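Local coordinates for sensor protein (Rhodopseudomonas palustris, PDB 2OOL) that senses light through a bound biliverdin in this N-terminal PAS-GAF chromophore-binding part and probably passes the signal to a histidine kinase region of the full-length protein, at residues I236-S241 with R263-T268; A223-T226 with V230-I233; V48-L53 with L122-S127. One frame throughout, in Å; residues are numbered along the deposited sequence.

Contact 1: I236-S241 with R263-T268. With LBV (3-[2-[(Z)-[3-(2-carboxyethyl)-5-[(Z)-(4-ethenyl-3-methyl-5-oxidanylidene-pyrrol-2-ylidene)methyl]-4-methyl-pyrrol-1-ium -2-ylidene]methyl]-5-[(Z)-[(3E)-3-ethylidene-4-methyl-5-oxidanylidene-pyrrolidin-2-ylidene]methyl]-4-methyl-1H-pyrrol-3- yl]propanoic acid), chain C.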
loop_
_atom_site.group_PDB
_atom_site.type_symbol
_atom_site.label_atom_id
_atom_site.label_comp_id
_atom_site.label_asym_id
_atom_site.label_seq_id
_atom_site.Cartn_x
_atom_site.Cartn_y
_atom_site.Cartn_z
ATOM N N ILE A 236 -22.579 -16.793 0.471
ATOM C CA ILE A 236 -23.399 -17.177 -0.680
ATOM C C ILE A 236 -24.792 -17.610 -0.247
ATOM O O ILE A 236 -25.670 -17.788 -1.085
ATOM C CB ILE A 236 -22.762 -18.310 -1.609
ATOM C CG1 ILE A 236 -22.703 -19.669 -0.868
ATOM C CG2 ILE A 236 -21.371 -17.851 -2.182
ATOM C CD1 ILE A 236 -22.237 -20.940 -1.679
ATOM N N GLY A 237 -25.009 -17.804 1.045
ATOM C CA GLY A 237 -26.326 -18.252 1.554
ATOM C C GLY A 237 -27.205 -17.122 2.043
ATOM O O GLY A 237 -28.303 -17.361 2.565
ATOM N N TYR A 238 -26.773 -15.882 1.820
ATOM C CA TYR A 238 -27.492 -14.738 2.304
ATOM C C TYR A 238 -28.954 -14.733 1.844
ATOM O O TYR A 238 -29.311 -15.287 0.815
ATOM C CB TYR A 238 -26.787 -13.451 1.849
ATOM C CG TYR A 238 -27.022 -13.046 0.390
ATOM C CD1 TYR A 238 -26.254 -13.569 -0.644
ATOM C CD2 TYR A 238 -28.034 -12.177 0.058
ATOM C CE1 TYR A 238 -26.448 -13.180 -1.978
ATOM C CE2 TYR A 238 -28.242 -11.790 -1.266
ATOM C CZ TYR A 238 -27.448 -12.291 -2.274
ATOM O OH TYR A 238 -27.700 -11.911 -3.569
ATOM N N ARG A 239 -29.794 -14.081 2.629
ATOM C CA ARG A 239 -31.173 -13.803 2.269
ATOM C C ARG A 239 -31.190 -12.372 1.761
ATOM O O ARG A 239 -30.866 -11.461 2.531
ATOM C CB ARG A 239 -32.016 -13.929 3.530
ATOM C CG ARG A 239 -33.499 -13.727 3.358
ATOM C CD ARG A 239 -34.270 -14.013 4.707
ATOM N NE ARG A 239 -33.833 -15.297 5.320
ATOM C CZ ARG A 239 -34.393 -15.846 6.399
ATOM N NH1 ARG A 239 -35.431 -15.256 7.012
ATOM N NH2 ARG A 239 -33.925 -17.007 6.870
ATOM N N PRO A 240 -31.533 -12.159 0.466
ATOM C CA PRO A 240 -31.583 -10.817 -0.082
ATOM C C PRO A 240 -32.514 -9.917 0.718
ATOM O O PRO A 240 -33.578 -10.369 1.166
ATOM C CB PRO A 240 -32.155 -11.033 -1.495
ATOM C CG PRO A 240 -31.729 -12.450 -1.856
ATOM C CD PRO A 240 -31.871 -13.178 -0.561
ATOM N N SER A 241 -32.132 -8.649 0.857
ATOM C CA SER A 241 -32.947 -7.656 1.557
ATOM C C SER A 241 -33.421 -6.630 0.546
ATOM O O SER A 241 -32.610 -5.901 -0.031
ATOM C CB SER A 241 -32.121 -6.995 2.673
ATOM O OG SER A 241 -32.803 -5.926 3.322
ATOM N N ARG A 263 -25.154 -4.946 -4.144
ATOM C CA ARG A 263 -26.141 -5.467 -5.089
ATOM C C ARG A 263 -26.298 -6.948 -4.868
ATOM O O ARG A 263 -25.322 -7.674 -4.789
ATOM C CB ARG A 263 -25.670 -5.218 -6.521
ATOM C CG ARG A 263 -26.531 -5.820 -7.645
ATOM C CD ARG A 263 -25.955 -5.547 -9.056
ATOM N NE ARG A 263 -24.611 -6.127 -9.253
ATOM C CZ ARG A 263 -24.361 -7.406 -9.512
ATOM N NH1 ARG A 263 -23.084 -7.848 -9.595
ATOM N NH2 ARG A 263 -25.362 -8.242 -9.689
ATOM N N SER A 264 -27.531 -7.414 -4.786
ATOM C CA SER A 264 -27.750 -8.861 -4.708
ATOM C C SER A 264 -27.420 -9.468 -6.063
ATOM O O SER A 264 -27.745 -8.866 -7.092
ATOM C CB SER A 264 -29.225 -9.089 -4.413
ATOM O OG SER A 264 -29.431 -10.400 -4.051
ATOM N N VAL A 265 -26.843 -10.672 -6.064
ATOM C CA VAL A 265 -26.332 -11.293 -7.254
ATOM C C VAL A 265 -27.238 -12.425 -7.739
ATOM O O VAL A 265 -28.115 -12.853 -7.022
ATOM C CB VAL A 265 -24.884 -11.834 -7.035
ATOM C CG1 VAL A 265 -23.965 -10.687 -6.663
ATOM C CG2 VAL A 265 -24.883 -12.875 -6.002
ATOM N N SER A 266 -27.057 -12.858 -8.979
ATOM C CA SER A 266 -27.932 -13.867 -9.565
ATOM C C SER A 266 -27.978 -15.132 -8.699
ATOM O O SER A 266 -26.932 -15.686 -8.390
ATOM C CB SER A 266 -27.381 -14.313 -10.932
ATOM O OG SER A 266 -27.941 -15.542 -11.349
ATOM N N PRO A 267 -29.187 -15.602 -8.375
ATOM C CA PRO A 267 -29.445 -16.873 -7.715
ATOM C C PRO A 267 -28.793 -18.043 -8.412
ATOM O O PRO A 267 -28.331 -18.918 -7.738
ATOM C CB PRO A 267 -30.967 -17.020 -7.836
ATOM C CG PRO A 267 -31.457 -15.654 -7.813
ATOM C CD PRO A 267 -30.449 -14.884 -8.633
ATOM N N THR A 268 -28.761 -18.037 -9.747
ATOM C CA THR A 268 -28.111 -19.081 -10.540
ATOM C C THR A 268 -26.631 -19.158 -10.265
ATOM O O THR A 268 -26.050 -20.245 -10.248
ATOM C CB THR A 268 -28.307 -18.826 -12.068
ATOM O OG1 THR A 268 -29.689 -18.562 -12.323
ATOM C CG2 THR A 268 -27.937 -20.034 -12.851
HETATM C C1A LBV C . -23.590 -20.645 -14.684
HETATM C C1B LBV C . -23.802 -16.291 -13.815
HETATM O O1B LBV C . -25.044 -11.003 -10.295
HETATM C C1C LBV C . -19.698 -15.424 -12.080
HETATM O O1C LBV C . -16.585 -13.710 -8.283
HETATM C C1D LBV C . -16.344 -18.769 -12.033
HETATM C C2A LBV C . -24.773 -20.797 -15.607
HETATM C C2B LBV C . -24.259 -14.988 -13.575
HETATM O O2B LBV C . -22.926 -10.468 -10.567
HETATM C C2C LBV C . -18.535 -14.883 -11.491
HETATM O O2C LBV C . -18.083 -15.264 -7.794
HETATM C C2D LBV C . -15.586 -19.709 -12.763
HETATM C C3A LBV C . -25.240 -19.330 -15.592
HETATM C C3B LBV C . -23.244 -14.284 -12.931
HETATM C C3C LBV C . -17.549 -15.851 -11.601
HETATM C C3D LBV C . -14.514 -20.039 -11.963
HETATM C C4A LBV C . -24.373 -18.563 -14.765
HETATM C C4B LBV C . -22.129 -15.166 -12.822
HETATM C C4C LBV C . -18.111 -16.982 -12.217
HETATM C C4D LBV C . -14.646 -19.307 -10.775
HETATM C CAA LBV C . -26.342 -18.791 -16.293
HETATM C CAB LBV C . -23.337 -12.827 -12.451
HETATM C CAC LBV C . -18.272 -13.514 -10.823
HETATM C CAD LBV C . -13.545 -20.954 -12.301
HETATM C CBA LBV C . -27.313 -19.516 -17.285
HETATM C CBB LBV C . -23.570 -12.728 -10.957
HETATM C CBC LBV C . -18.728 -13.530 -9.330
HETATM C CBD LBV C . -12.461 -21.255 -11.484
HETATM C CGB LBV C . -23.868 -11.264 -10.578
HETATM C CGC LBV C . -17.709 -14.228 -8.371
HETATM C CHB LBV C . -24.593 -17.191 -14.542
HETATM C CHC LBV C . -20.924 -14.731 -12.187
HETATM C CHD LBV C . -17.501 -18.196 -12.543
HETATM C CMA LBV C . -25.799 -21.728 -14.941
HETATM C CMB LBV C . -25.657 -14.431 -13.923
HETATM C CMC LBV C . -16.112 -15.615 -11.088
HETATM C CMD LBV C . -15.839 -20.280 -14.175
HETATM N N_A LBV C . -23.433 -19.372 -14.264
HETATM O O_A LBV C . -22.848 -21.564 -14.351
HETATM N N_B LBV C . -22.534 -16.325 -13.368
HETATM N N_C LBV C . -19.384 -16.670 -12.471
HETATM N N_D LBV C . -15.759 -18.581 -10.863
HETATM O O_D LBV C . -13.897 -19.304 -9.783
HETATM O O HOH W 1 -30.079 -13.775 -4.972
#
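At the rim of the biliverdin pocket in the GAF domain, Tyr238 reaches across to Ser264 and Val265. Its hydroxyl OH accepts a hydrogen bond from Val265 N (2.9 Å, 147° at the hydrogen). Ser264 OG sits at the ring edge, in plane, modelled 2.3 Å from Tyr238 OH; that spacing is doubtful as a precise value, and either hydroxyl could donate. The Pro240 ring rests against Ser264 OG at 3.8 Å from its CG.

Before and after Val265 in the sequence, Arg263 and Ser266 reach the chromophore. Arg263 bends at chi3 and presents a guanidinium edge to one propionate: NH1 donates to LBV O2B and NH2 to LBV O1B, each at 2.8 Å. Ser266 N adds a bond to LBV O1B (3.0 Å) just where helix 267-276 starts. A methionine in place of Arg263 removes both guanidinium bonds and their charge and would probably leave the carboxylate, held by Ser266 N and Tyr225 OH, less firmly fixed. Arg263 NH2 also bonds Ile33 O, while Gln40 NE2 bonds Arg263 O and Ser264 pairs with Ala38. A GAF loop gathered round the N-terminal segment in this way is consistent with the knot of bacteriophytochromes.

Contact 2: A223-T226 with V230-I233. With LBV (3-[2-[(Z)-[3-(2-carboxyethyl)-5-[(Z)-(4-ethenyl-3-methyl-5-oxidanylidene-pyrrol-2-ylidene)methyl]-4-methyl-pyrrol-1-ium -2-ylidene]methyl]-5-[(Z)-[(3E)-3-ethylidene-4-methyl-5-oxidanylidene-pyrrolidin-2-ylidene]methyl]-4-methyl-1H-pyrrol-3- yl]propanoic acid), chain C.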
loop_
_atom_site.group_PDB
_atom_site.type_symbol
_atom_site.label_atom_id
_atom_site.label_comp_id
_atom_site.label_asym_id
_atom_site.label_seq_id
_atom_site.Cartn_x
_atom_site.Cartn_y
_atom_site.Cartn_z
ATOM N N ALA A 223 -19.998 -7.824 -19.504
ATOM C CA ALA A 223 -20.211 -6.359 -19.738
ATOM C C ALA A 223 -20.177 -5.548 -18.407
ATOM O O ALA A 223 -19.452 -4.542 -18.284
ATOM C CB ALA A 223 -21.578 -6.089 -20.546
ATOM N N LEU A 224 -20.929 -5.975 -17.402
ATOM C CA LEU A 224 -20.872 -5.300 -16.085
ATOM C C LEU A 224 -19.469 -5.342 -15.499
ATOM O O LEU A 224 -18.944 -4.323 -15.068
ATOM C CB LEU A 224 -21.851 -5.928 -15.095
ATOM C CG LEU A 224 -21.950 -5.262 -13.686
ATOM C CD1 LEU A 224 -22.353 -3.810 -13.753
ATOM C CD2 LEU A 224 -22.971 -5.972 -12.840
ATOM N N TYR A 225 -18.843 -6.512 -15.510
ATOM C CA TYR A 225 -17.516 -6.630 -14.919
ATOM C C TYR A 225 -16.441 -5.856 -15.649
ATOM O O TYR A 225 -15.397 -5.635 -15.093
ATOM C CB TYR A 225 -17.118 -8.060 -14.774
ATOM C CG TYR A 225 -18.077 -8.892 -13.989
ATOM C CD1 TYR A 225 -19.006 -8.324 -13.098
ATOM C CD2 TYR A 225 -18.067 -10.261 -14.122
ATOM C CE1 TYR A 225 -19.882 -9.112 -12.400
ATOM C CE2 TYR A 225 -18.921 -11.048 -13.402
ATOM C CZ TYR A 225 -19.827 -10.468 -12.544
ATOM O OH TYR A 225 -20.677 -11.284 -11.837
ATOM N N THR A 226 -16.726 -5.386 -16.875
ATOM C CA THR A 226 -15.783 -4.601 -17.637
ATOM C C THR A 226 -15.809 -3.192 -17.094
ATOM O O THR A 226 -14.786 -2.502 -17.096
ATOM C CB THR A 226 -16.124 -4.590 -19.156
ATOM O OG1 THR A 226 -16.087 -5.919 -19.656
ATOM C CG2 THR A 226 -15.152 -3.743 -19.934
ATOM N N VAL A 230 -14.630 -4.786 -9.385
ATOM C CA VAL A 230 -14.502 -5.519 -8.107
ATOM C C VAL A 230 -15.873 -5.906 -7.563
ATOM O O VAL A 230 -16.770 -5.149 -7.668
ATOM C CB VAL A 230 -13.762 -4.684 -7.059
ATOM C CG1 VAL A 230 -13.420 -5.557 -5.785
ATOM C CG2 VAL A 230 -12.455 -4.078 -7.662
ATOM N N ARG A 231 -16.038 -7.134 -7.067
ATOM C CA ARG A 231 -17.290 -7.597 -6.445
ATOM C C ARG A 231 -16.987 -8.628 -5.357
ATOM O O ARG A 231 -16.025 -9.379 -5.467
ATOM C CB ARG A 231 -18.184 -8.249 -7.500
ATOM C CG ARG A 231 -17.592 -9.511 -8.106
ATOM C CD ARG A 231 -17.843 -9.623 -9.604
ATOM N NE ARG A 231 -17.324 -8.460 -10.297
ATOM C CZ ARG A 231 -16.175 -8.424 -10.956
ATOM N NH1 ARG A 231 -15.824 -7.318 -11.562
ATOM N NH2 ARG A 231 -15.367 -9.466 -11.012
ATOM N N ILE A 232 -17.810 -8.667 -4.329
ATOM C CA ILE A 232 -17.683 -9.602 -3.265
ATOM C C ILE A 232 -19.016 -10.165 -2.842
ATOM O O ILE A 232 -20.028 -9.450 -2.803
ATOM C CB ILE A 232 -16.876 -9.052 -2.029
ATOM C CG1 ILE A 232 -16.743 -10.129 -0.931
ATOM C CG2 ILE A 232 -17.520 -7.795 -1.415
ATOM C CD1 ILE A 232 -15.663 -9.794 0.155
ATOM N N ILE A 233 -19.000 -11.466 -2.526
ATOM C CA ILE A 233 -20.146 -12.172 -1.993
ATOM C C ILE A 233 -19.621 -12.867 -0.745
ATOM O O ILE A 233 -19.181 -13.975 -0.820
ATOM C CB ILE A 233 -20.736 -13.243 -3.009
ATOM C CG1 ILE A 233 -20.912 -12.648 -4.433
ATOM C CG2 ILE A 233 -22.084 -13.862 -2.467
ATOM C CD1 ILE A 233 -20.950 -13.691 -5.568
HETATM C C1A LBV C . -23.590 -20.645 -14.684
HETATM C C1B LBV C . -23.802 -16.291 -13.815
HETATM O O1B LBV C . -25.044 -11.003 -10.295
HETATM C C1C LBV C . -19.698 -15.424 -12.080
HETATM O O1C LBV C . -16.585 -13.710 -8.283
HETATM C C1D LBV C . -16.344 -18.769 -12.033
HETATM C C2A LBV C . -24.773 -20.797 -15.607
HETATM C C2B LBV C . -24.259 -14.988 -13.575
HETATM O O2B LBV C . -22.926 -10.468 -10.567
HETATM C C2C LBV C . -18.535 -14.883 -11.491
HETATM O O2C LBV C . -18.083 -15.264 -7.794
HETATM C C2D LBV C . -15.586 -19.709 -12.763
HETATM C C3A LBV C . -25.240 -19.330 -15.592
HETATM C C3B LBV C . -23.244 -14.284 -12.931
HETATM C C3C LBV C . -17.549 -15.851 -11.601
HETATM C C3D LBV C . -14.514 -20.039 -11.963
HETATM C C4A LBV C . -24.373 -18.563 -14.765
HETATM C C4B LBV C . -22.129 -15.166 -12.822
HETATM C C4C LBV C . -18.111 -16.982 -12.217
HETATM C C4D LBV C . -14.646 -19.307 -10.775
HETATM C CAA LBV C . -26.342 -18.791 -16.293
HETATM C CAB LBV C . -23.337 -12.827 -12.451
HETATM C CAC LBV C . -18.272 -13.514 -10.823
HETATM C CAD LBV C . -13.545 -20.954 -12.301
HETATM C CBA LBV C . -27.313 -19.516 -17.285
HETATM C CBB LBV C . -23.570 -12.728 -10.957
HETATM C CBC LBV C . -18.728 -13.530 -9.330
HETATM C CBD LBV C . -12.461 -21.255 -11.484
HETATM C CGB LBV C . -23.868 -11.264 -10.578
HETATM C CGC LBV C . -17.709 -14.228 -8.371
HETATM C CHB LBV C . -24.593 -17.191 -14.542
HETATM C CHC LBV C . -20.924 -14.731 -12.187
HETATM C CHD LBV C . -17.501 -18.196 -12.543
HETATM C CMA LBV C . -25.799 -21.728 -14.941
HETATM C CMB LBV C . -25.657 -14.431 -13.923
HETATM C CMC LBV C . -16.112 -15.615 -11.088
HETATM C CMD LBV C . -15.839 -20.280 -14.175
HETATM N N_A LBV C . -23.433 -19.372 -14.264
HETATM O O_A LBV C . -22.848 -21.564 -14.351
HETATM N N_B LBV C . -22.534 -16.325 -13.368
HETATM N N_C LBV C . -19.384 -16.670 -12.471
HETATM N N_D LBV C . -15.759 -18.581 -10.863
HETATM O O_D LBV C . -13.897 -19.304 -9.783
#
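Arg231 sets out with CG between its backbone N and carbonyl carbon (chi1 64°), and further bends at chi2 and chi3 fold its end back over Tyr225. The tyrosine does its share with CG beside the backbone N, anti to the carbonyl carbon, which swings the ring off helix 219-227 and across the arginine. The two side chains cross at about a right angle, yet their flat ends stack, with planes 25° apart. Arg231 CZ sits 3.8 Å from the Tyr225 ring centroid, a cation-pi contact over the face. Arg231 NE lies toward the rim of the ring, 3.3 Å from Tyr225 CD1, and Arg231 CD completes the overlap with a CH-pi contact, 3.8 Å from the Tyr225 centroid.

The guanidinium is held in this pose from outside the ring: NH1 bonds Asn228 O and Ser285 OG, and NH2 bonds Ser283 OG. Ser285 OG also bonds Tyr225 O, tying helix and arginine to one strand. At the far end of the ring Tyr225 OH donates to LBV O2B at 2.7 Å, the acceptor lying in the ring plane. The positive charge on the face may make that hydroxyl a somewhat stronger donor. Tyr225 CE2 meets LBV CAC, on the other propionate arm, at 3.6 Å.

Met295 of strand 291-300 touches both Tyr225 and Arg231. The arrangement joins a helix and the edge strand 230-233 of the antiparallel sheet in the wall of a phytochrome GAF pocket, where an aromatic donor backed by an arginine meets a chromophore propionate.

Contact 3: V48-L53 with L122-S127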
loop_
_atom_site.group_PDB
_atom_site.type_symbol
_atom_site.label_atom_id
_atom_site.label_comp_id
_atom_site.label_asym_id
_atom_site.label_seq_id
_atom_site.Cartn_x
_atom_site.Cartn_y
_atom_site.Cartn_z
ATOM N N VAL A 48 -30.084 8.775 -1.346
ATOM C CA VAL A 48 -30.348 10.085 -0.782
ATOM C C VAL A 48 -30.264 11.189 -1.847
ATOM O O VAL A 48 -29.494 11.104 -2.805
ATOM C CB VAL A 48 -29.359 10.432 0.355
ATOM C CG1 VAL A 48 -29.436 9.399 1.496
ATOM C CG2 VAL A 48 -27.961 10.491 -0.186
ATOM N N SER A 49 -31.027 12.249 -1.651
ATOM C CA SER A 49 -31.016 13.356 -2.584
ATOM C C SER A 49 -29.791 14.228 -2.341
ATOM O O SER A 49 -29.291 14.316 -1.229
ATOM C CB SER A 49 -32.276 14.183 -2.418
ATOM O OG SER A 49 -32.203 14.857 -1.196
ATOM N N GLU A 50 -29.318 14.887 -3.392
ATOM C CA GLU A 50 -28.029 15.586 -3.339
ATOM C C GLU A 50 -28.198 16.945 -2.690
ATOM O O GLU A 50 -27.214 17.587 -2.323
ATOM C CB GLU A 50 -27.472 15.770 -4.755
ATOM C CG GLU A 50 -26.029 15.261 -4.946
ATOM C CD GLU A 50 -25.751 15.042 -6.412
ATOM O OE1 GLU A 50 -25.222 13.975 -6.810
ATOM O OE2 GLU A 50 -26.113 15.949 -7.188
ATOM N N THR A 51 -29.446 17.379 -2.556
ATOM C CA THR A 51 -29.766 18.669 -1.983
ATOM C C THR A 51 -29.549 18.653 -0.456
ATOM O O THR A 51 -28.430 18.918 0.040
ATOM C CB THR A 51 -31.219 19.052 -2.390
ATOM O OG1 THR A 51 -31.631 20.247 -1.716
ATOM C CG2 THR A 51 -32.236 17.897 -2.112
ATOM N N ASP A 52 -30.602 18.276 0.262
ATOM C CA ASP A 52 -30.624 18.193 1.722
ATOM C C ASP A 52 -30.519 16.732 2.188
ATOM O O ASP A 52 -30.769 16.409 3.357
ATOM C CB ASP A 52 -31.922 18.829 2.229
ATOM C CG ASP A 52 -33.066 18.672 1.225
ATOM O OD1 ASP A 52 -33.059 17.606 0.526
ATOM O OD2 ASP A 52 -33.915 19.613 1.118
ATOM N N LEU A 53 -30.155 15.836 1.274
ATOM C CA LEU A 53 -29.807 14.494 1.653
ATOM C C LEU A 53 -30.960 13.705 2.310
ATOM O O LEU A 53 -30.762 12.942 3.260
ATOM C CB LEU A 53 -28.549 14.570 2.542
ATOM C CG LEU A 53 -27.272 14.645 1.706
ATOM C CD1 LEU A 53 -26.030 14.683 2.557
ATOM C CD2 LEU A 53 -27.204 13.414 0.804
ATOM N N LEU A 122 -19.975 5.722 -1.135
ATOM C CA LEU A 122 -20.802 6.688 -1.801
ATOM C C LEU A 122 -20.608 6.607 -3.325
ATOM O O LEU A 122 -19.464 6.450 -3.816
ATOM C CB LEU A 122 -20.299 8.047 -1.330
ATOM C CG LEU A 122 -21.189 9.229 -1.099
ATOM C CD1 LEU A 122 -22.585 8.874 -0.557
ATOM C CD2 LEU A 122 -20.353 10.114 -0.121
ATOM N N HIS A 123 -21.695 6.694 -4.075
ATOM C CA HIS A 123 -21.594 6.864 -5.514
ATOM C C HIS A 123 -22.812 7.520 -6.165
ATOM O O HIS A 123 -23.908 7.527 -5.612
ATOM C CB HIS A 123 -21.198 5.553 -6.216
ATOM C CG HIS A 123 -22.344 4.671 -6.568
ATOM N ND1 HIS A 123 -22.729 3.610 -5.774
ATOM C CD2 HIS A 123 -23.124 4.621 -7.681
ATOM C CE1 HIS A 123 -23.722 2.961 -6.371
ATOM N NE2 HIS A 123 -23.986 3.560 -7.529
ATOM N N ARG A 124 -22.557 8.083 -7.340
ATOM C CA ARG A 124 -23.543 8.803 -8.163
ATOM C C ARG A 124 -23.754 8.059 -9.477
ATOM O O ARG A 124 -22.790 7.801 -10.152
ATOM C CB ARG A 124 -22.958 10.133 -8.549
ATOM C CG ARG A 124 -23.226 11.255 -7.596
ATOM C CD ARG A 124 -22.849 12.579 -8.300
ATOM N NE ARG A 124 -22.810 13.708 -7.376
ATOM C CZ ARG A 124 -21.923 13.864 -6.390
ATOM N NH1 ARG A 124 -20.951 12.971 -6.175
ATOM N NH2 ARG A 124 -22.021 14.939 -5.607
ATOM N N HIS A 125 -24.987 7.722 -9.841
ATOM C CA HIS A 125 -25.284 6.978 -11.098
ATOM C C HIS A 125 -26.783 7.237 -11.291
ATOM O O HIS A 125 -27.520 7.367 -10.310
ATOM C CB HIS A 125 -24.827 5.472 -10.952
ATOM C CG HIS A 125 -25.139 4.570 -12.135
ATOM N ND1 HIS A 125 -24.641 4.788 -13.407
ATOM C CD2 HIS A 125 -25.879 3.434 -12.217
ATOM C CE1 HIS A 125 -25.076 3.838 -14.218
ATOM N NE2 HIS A 125 -25.827 3.005 -13.518
ATOM N N ASP A 126 -27.232 7.516 -12.529
ATOM C CA ASP A 126 -28.667 7.782 -12.796
ATOM C C ASP A 126 -29.297 8.893 -12.035
ATOM O O ASP A 126 -30.458 8.818 -11.585
ATOM C CB ASP A 126 -29.491 6.515 -12.604
ATOM C CG ASP A 126 -29.244 5.493 -13.733
ATOM O OD1 ASP A 126 -28.323 5.701 -14.554
ATOM O OD2 ASP A 126 -30.037 4.529 -13.852
ATOM N N SER A 127 -28.566 9.989 -11.948
ATOM C CA SER A 127 -29.105 11.200 -11.387
ATOM C C SER A 127 -29.399 11.051 -9.905
ATOM O O SER A 127 -30.072 11.897 -9.316
ATOM C CB SER A 127 -30.359 11.658 -12.218
ATOM O OG SER A 127 -30.170 11.212 -13.584
#
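Glu50 and Arg124 meet through a single carboxylate oxygen. Glu50 OE1 is modelled 2.5 Å from Arg124 NE, a salt bridge whose exact length is better not pressed. The same oxygen stays close to the aliphatic part of the arginine, 3.1 Å from Arg124 CD, whereas Glu50 OE2 is 4.0 Å from Arg124 NE and takes little part. This is a one-point contact and not a two-pronged pairing: the carboxylate and guanidinium planes stand 46° apart, and the oxygen approaches the guanidinium obliquely. The second oxygen, OE2, lies farther than OE1 from both terminal nitrogens.

Both side chains arrive at length. Glu50 is extended beyond CG. Arg124 runs straight from CG to NE, and this extended chain carries NE to the glutamate. The last torsion (chi4 67°) then turns the plane of the guanidinium so that NH2 can make its weak bond to Leu94 O at the end of helix 84-94, while His95 NE2 makes another weak bond, to Glu50 O.

One shell further out, the turn carrying Glu50 is braced from within: Ser49 OG donates weakly to Asp52 OD1, across the two residues that separate them, and it also bonds Arg54 N.

Strand 128-134 runs between the two partners, joined by backbone hydrogen bonds through Val129 to Val48 and through Ile130 to His123. The ion pair bridges that strand at the surface of the PAS sheet, over Val129; two residues back from Arg124 on the same strand, the buried Leu122 packs on Ala93 and Leu94 of helix 84-94.

Overall arrangement
Contacts 1 and 2 belong to the GAF domain and share the chromophore; their centres are 14 Å apart, and they touch where Arg263 NH1 packs on Leu224 CD2 and Val265 CG2 on Ile233 CD1. Both are partly buried, and they act on the same propionate, contact 1 through charge and backbone N-H, contact 2 through a hydroxyl whose ring carries a cation on its face. Contact 3 is of another kind: a solitary ion pair on the surface of the PAS domain, its centre about 25 Å from that of contact 1. It links a loop and a strand, whereas contact 1 joins a loop to the residues leading into helix 267-276 and contact 2 a helix and an edge strand.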